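Kinetochore protein mis18 (Schizosaccharomyces pombe, PDB 5J6P) helps recruit the centromeric histone CENP-A, preserves mitotic spindle integrity by maintaining kinetochore factors, and keeps histones deacetylated in the central core of centromeres. Local coordinates at residues A[29-34]-A[87-92]. Residues are numbered along the deposited sequence; the frame is centred on the assembly and turned at random.
Sequences YLSFTL and MYTFSM
The phenyl ring of Phe32 lies over the CB of Phe90, which makes a CH-pi contact 3.9 Å from the ring centroid, 22° off the ring normal. Phe32 CG sits in the crowded position between its backbone N and carbonyl carbon (chi1 68°), which tips the ring across the neighbouring strand; Phe90 CG stays beside its own N, so the two rings cross obliquely, planes at 39°. Met92 CG approaches the edge of the Phe32 ring in its plane, while Leu34 CD2 meets Phe90 CE2 at 3.7 Å, a branched tip suited to a flat neighbour. An alanine in place of Phe32 would probably loosen this packing, losing the ring that meets Phe90, Met92 and Phe7. On the other face, Thr33 and Thr89 lie side by side, their beta-branched side chains suiting extended backbone; the OG1 atoms share a weak hydrogen bond at 3.4 Å. Strands 31-34 and 88-91 pair antiparallel inside the six-stranded sheet. Phe90 N reaches Phe32 O at 2.7 Å, nearly along the C=O axis, and Phe32 N returns a bond to Phe90 O; Leu34 and Tyr88 repeat this exchange. Within this Yippee-like Mis18 domain, Phe90 lies about 10 Å from the zinc ion, side chain to metal. Thr33 bonds outward to Ile24 of strand 22-26 and Thr89 to Lys72 of strand 69-76, so backbone polarity is shared with both flanking strands, and the face bearing Phe32, Leu34 and Phe90 is held chiefly by apolar contact.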
ATOM      1  N   TYR A  29       8.666  12.101  19.516  1.00105.80           N
ATOM      2  CA  TYR A  29       7.235  11.734  19.529  1.00109.20           C
ATOM      3  C   TYR A  29       6.876  10.457  18.720  1.00103.23           C
ATOM      4  O   TYR A  29       5.715  10.062  18.678  1.00 90.49           O
ATOM      5  CB  TYR A  29       6.393  12.942  19.103  1.00109.74           C
ATOM      6  CG  TYR A  29       6.700  14.134  19.973  1.00113.54           C
ATOM      7  CD1 TYR A  29       6.381  14.119  21.340  1.00114.93           C
ATOM      8  CD2 TYR A  29       7.369  15.254  19.459  1.00105.76           C
ATOM      9  CE1 TYR A  29       6.693  15.188  22.168  1.00107.58           C
ATOM     10  CE2 TYR A  29       7.677  16.328  20.278  1.00107.74           C
ATOM     11  CZ  TYR A  29       7.335  16.285  21.629  1.00113.03           C
ATOM     12  OH  TYR A  29       7.639  17.341  22.447  1.00113.21           O
ATOM     13  N   LEU A  30       7.875   9.794  18.136  1.00100.99           N
ATOM     14  CA  LEU A  30       7.678   8.594  17.330  1.00 96.67           C
ATOM     15  C   LEU A  30       6.509   8.833  16.385  1.00 81.38           C
ATOM     16  O   LEU A  30       5.580   8.031  16.351  1.00 76.86           O
ATOM     17  CB  LEU A  30       7.462   7.356  18.229  1.00103.81           C
ATOM     18  CG  LEU A  30       8.564   7.027  19.275  1.00109.67           C
ATOM     19  CD1 LEU A  30       7.949   6.703  20.639  1.00109.95           C
ATOM     20  CD2 LEU A  30       9.534   5.921  18.835  1.00 98.44           C
ATOM     21  N   SER A  31       6.588   9.961  15.660  1.00 74.89           N
ATOM     22  CA  SER A  31       5.539  10.494  14.765  1.00 76.01           C
ATOM     23  C   SER A  31       6.129  10.992  13.444  1.00 76.12           C
ATOM     24  O   SER A  31       7.339  11.193  13.351  1.00 79.53           O
ATOM     25  CB  SER A  31       4.824  11.689  15.412  1.00 77.94           C
ATOM     26  OG  SER A  31       5.337  12.953  14.970  1.00 83.08           O
ATOM     27  N   PHE A  32       5.277  11.223  12.440  1.00 71.89           N
ATOM     28  CA  PHE A  32       5.707  11.889  11.182  1.00 75.40           C
ATOM     29  C   PHE A  32       4.539  12.626  10.542  1.00 70.12           C
ATOM     30  O   PHE A  32       3.403  12.363  10.840  1.00 80.84           O
ATOM     31  CB  PHE A  32       6.340  10.902  10.181  1.00 78.77           C
ATOM     32  CG  PHE A  32       5.367   9.905   9.605  1.00 79.92           C
ATOM     33  CD1 PHE A  32       5.112   8.688  10.258  1.00 80.54           C
ATOM     34  CD2 PHE A  32       4.691  10.181   8.430  1.00 72.59           C
ATOM     35  CE1 PHE A  32       4.204   7.770   9.736  1.00 75.70           C
ATOM     36  CE2 PHE A  32       3.765   9.270   7.920  1.00 77.33           C
ATOM     37  CZ  PHE A  32       3.525   8.068   8.567  1.00 71.12           C
ATOM     38  N   THR A  33       4.805  13.541   9.634  1.00 71.40           N
ATOM     39  CA  THR A  33       3.802  14.538   9.327  1.00 74.04           C
ATOM     40  C   THR A  33       3.746  14.779   7.824  1.00 71.09           C
ATOM     41  O   THR A  33       4.777  14.872   7.183  1.00 71.49           O
ATOM     42  CB  THR A  33       4.079  15.848  10.144  1.00 77.91           C
ATOM     43  OG1 THR A  33       4.220  15.548  11.564  1.00 71.32           O
ATOM     44  CG2 THR A  33       2.973  16.884   9.915  1.00 68.95           C
ATOM     45  N   LEU A  34       2.524  14.875   7.302  1.00 64.99           N
ATOM     46  CA  LEU A  34       2.248  14.871   5.887  1.00 73.70           C
ATOM     47  C   LEU A  34       1.282  15.992   5.606  1.00 70.96           C
ATOM     48  O   LEU A  34       0.413  16.252   6.407  1.00 72.20           O
ATOM     49  CB  LEU A  34       1.557  13.545   5.470  1.00 78.90           C
ATOM     50  CG  LEU A  34       2.245  12.290   4.874  1.00 84.13           C
ATOM     51  CD1 LEU A  34       3.457  11.799   5.655  1.00 82.31           C
ATOM     52  CD2 LEU A  34       1.230  11.153   4.732  1.00 80.07           C
ATOM     53  N   MET A  87      -2.040  19.955   9.326  1.00 69.03           N
ATOM     54  CA  MET A  87      -1.413  18.899   8.555  1.00 79.37           C
ATOM     55  C   MET A  87      -1.611  17.587   9.302  1.00 83.04           C
ATOM     56  O   MET A  87      -1.774  17.571  10.535  1.00 95.79           O
ATOM     57  CB  MET A  87       0.103  19.114   8.351  1.00 73.68           C
ATOM     58  CG  MET A  87       0.534  20.450   7.798  1.00 77.03           C
ATOM     59  SD  MET A  87       0.567  20.758   6.026  1.00 89.87           S
ATOM     60  CE  MET A  87      -1.147  21.085   5.561  1.00 83.97           C
ATOM     61  N   TYR A  88      -1.487  16.501   8.536  1.00 78.34           N
ATOM     62  CA  TYR A  88      -1.718  15.151   9.013  1.00 73.86           C
ATOM     63  C   TYR A  88      -0.501  14.600   9.708  1.00 61.99           C
ATOM     64  O   TYR A  88       0.464  14.282   9.061  1.00 72.61           O
ATOM     65  CB  TYR A  88      -2.122  14.218   7.868  1.00 67.85           C
ATOM     66  CG  TYR A  88      -3.312  14.714   7.075  1.00 69.14           C
ATOM     67  CD1 TYR A  88      -4.613  14.412   7.449  1.00 67.94           C
ATOM     68  CD2 TYR A  88      -3.127  15.483   5.939  1.00 75.65           C
ATOM     69  CE1 TYR A  88      -5.701  14.862   6.693  1.00 74.33           C
ATOM     70  CE2 TYR A  88      -4.194  15.940   5.187  1.00 85.92           C
ATOM     71  CZ  TYR A  88      -5.478  15.628   5.560  1.00 78.84           C
ATOM     72  OH  TYR A  88      -6.495  16.100   4.765  1.00 82.50           O
ATOM     73  N   THR A  89      -0.584  14.460  11.023  1.00 57.51           N
ATOM     74  CA  THR A  89       0.515  13.989  11.841  1.00 68.21           C
ATOM     75  C   THR A  89       0.224  12.576  12.336  1.00 69.20           C
ATOM     76  O   THR A  89      -0.532  12.364  13.283  1.00 73.34           O
ATOM     77  CB  THR A  89       0.760  14.944  13.050  1.00 73.96           C
ATOM     78  OG1 THR A  89       1.036  16.285  12.577  1.00 82.94           O
ATOM     79  CG2 THR A  89       1.895  14.474  13.906  1.00 65.79           C
ATOM     80  N   PHE A  90       0.906  11.625  11.718  1.00 68.68           N
ATOM     81  CA  PHE A  90       0.731  10.202  11.968  1.00 64.40           C
ATOM     82  C   PHE A  90       1.641   9.579  13.007  1.00 65.22           C
ATOM     83  O   PHE A  90       2.800   9.928  13.153  1.00 75.17           O
ATOM     84  CB  PHE A  90       0.896   9.447  10.642  1.00 67.57           C
ATOM     85  CG  PHE A  90      -0.206   9.738   9.658  1.00 66.32           C
ATOM     86  CD1 PHE A  90      -1.491   9.297   9.898  1.00 70.29           C
ATOM     87  CD2 PHE A  90       0.024  10.475   8.520  1.00 65.92           C
ATOM     88  CE1 PHE A  90      -2.529   9.596   9.014  1.00 70.13           C
ATOM     89  CE2 PHE A  90      -1.001  10.769   7.643  1.00 66.16           C
ATOM     90  CZ  PHE A  90      -2.281  10.319   7.879  1.00 63.12           C
ATOM     91  N   SER A  91       1.096   8.584  13.670  1.00 71.49           N
ATOM     92  CA  SER A  91       1.736   7.867  14.747  1.00 77.36           C
ATOM     93  C   SER A  91       2.509   6.657  14.148  1.00 78.99           C
ATOM     94  O   SER A  91       1.908   5.802  13.540  1.00 80.86           O
ATOM     95  CB  SER A  91       0.595   7.451  15.700  1.00 78.35           C
ATOM     96  OG  SER A  91       1.039   7.020  16.960  1.00 84.43           O
ATOM     97  N   MET A  92       3.834   6.587  14.285  1.00 80.40           N
ATOM     98  CA  MET A  92       4.603   5.499  13.645  1.00 80.74           C
ATOM     99  C   MET A  92       4.208   4.147  14.198  1.00 74.69           C
ATOM    100  O   MET A  92       4.331   3.151  13.509  1.00 98.06           O
ATOM    101  CB  MET A  92       6.115   5.616  13.846  1.00 88.20           C
ATOM    102  CG  MET A  92       6.825   6.841  13.283  1.00105.16           C
ATOM    103  SD  MET A  92       8.389   7.157  14.182  1.00120.40           S
ATOM    104  CE  MET A  92       9.248   8.249  13.037  1.00119.78           C
TER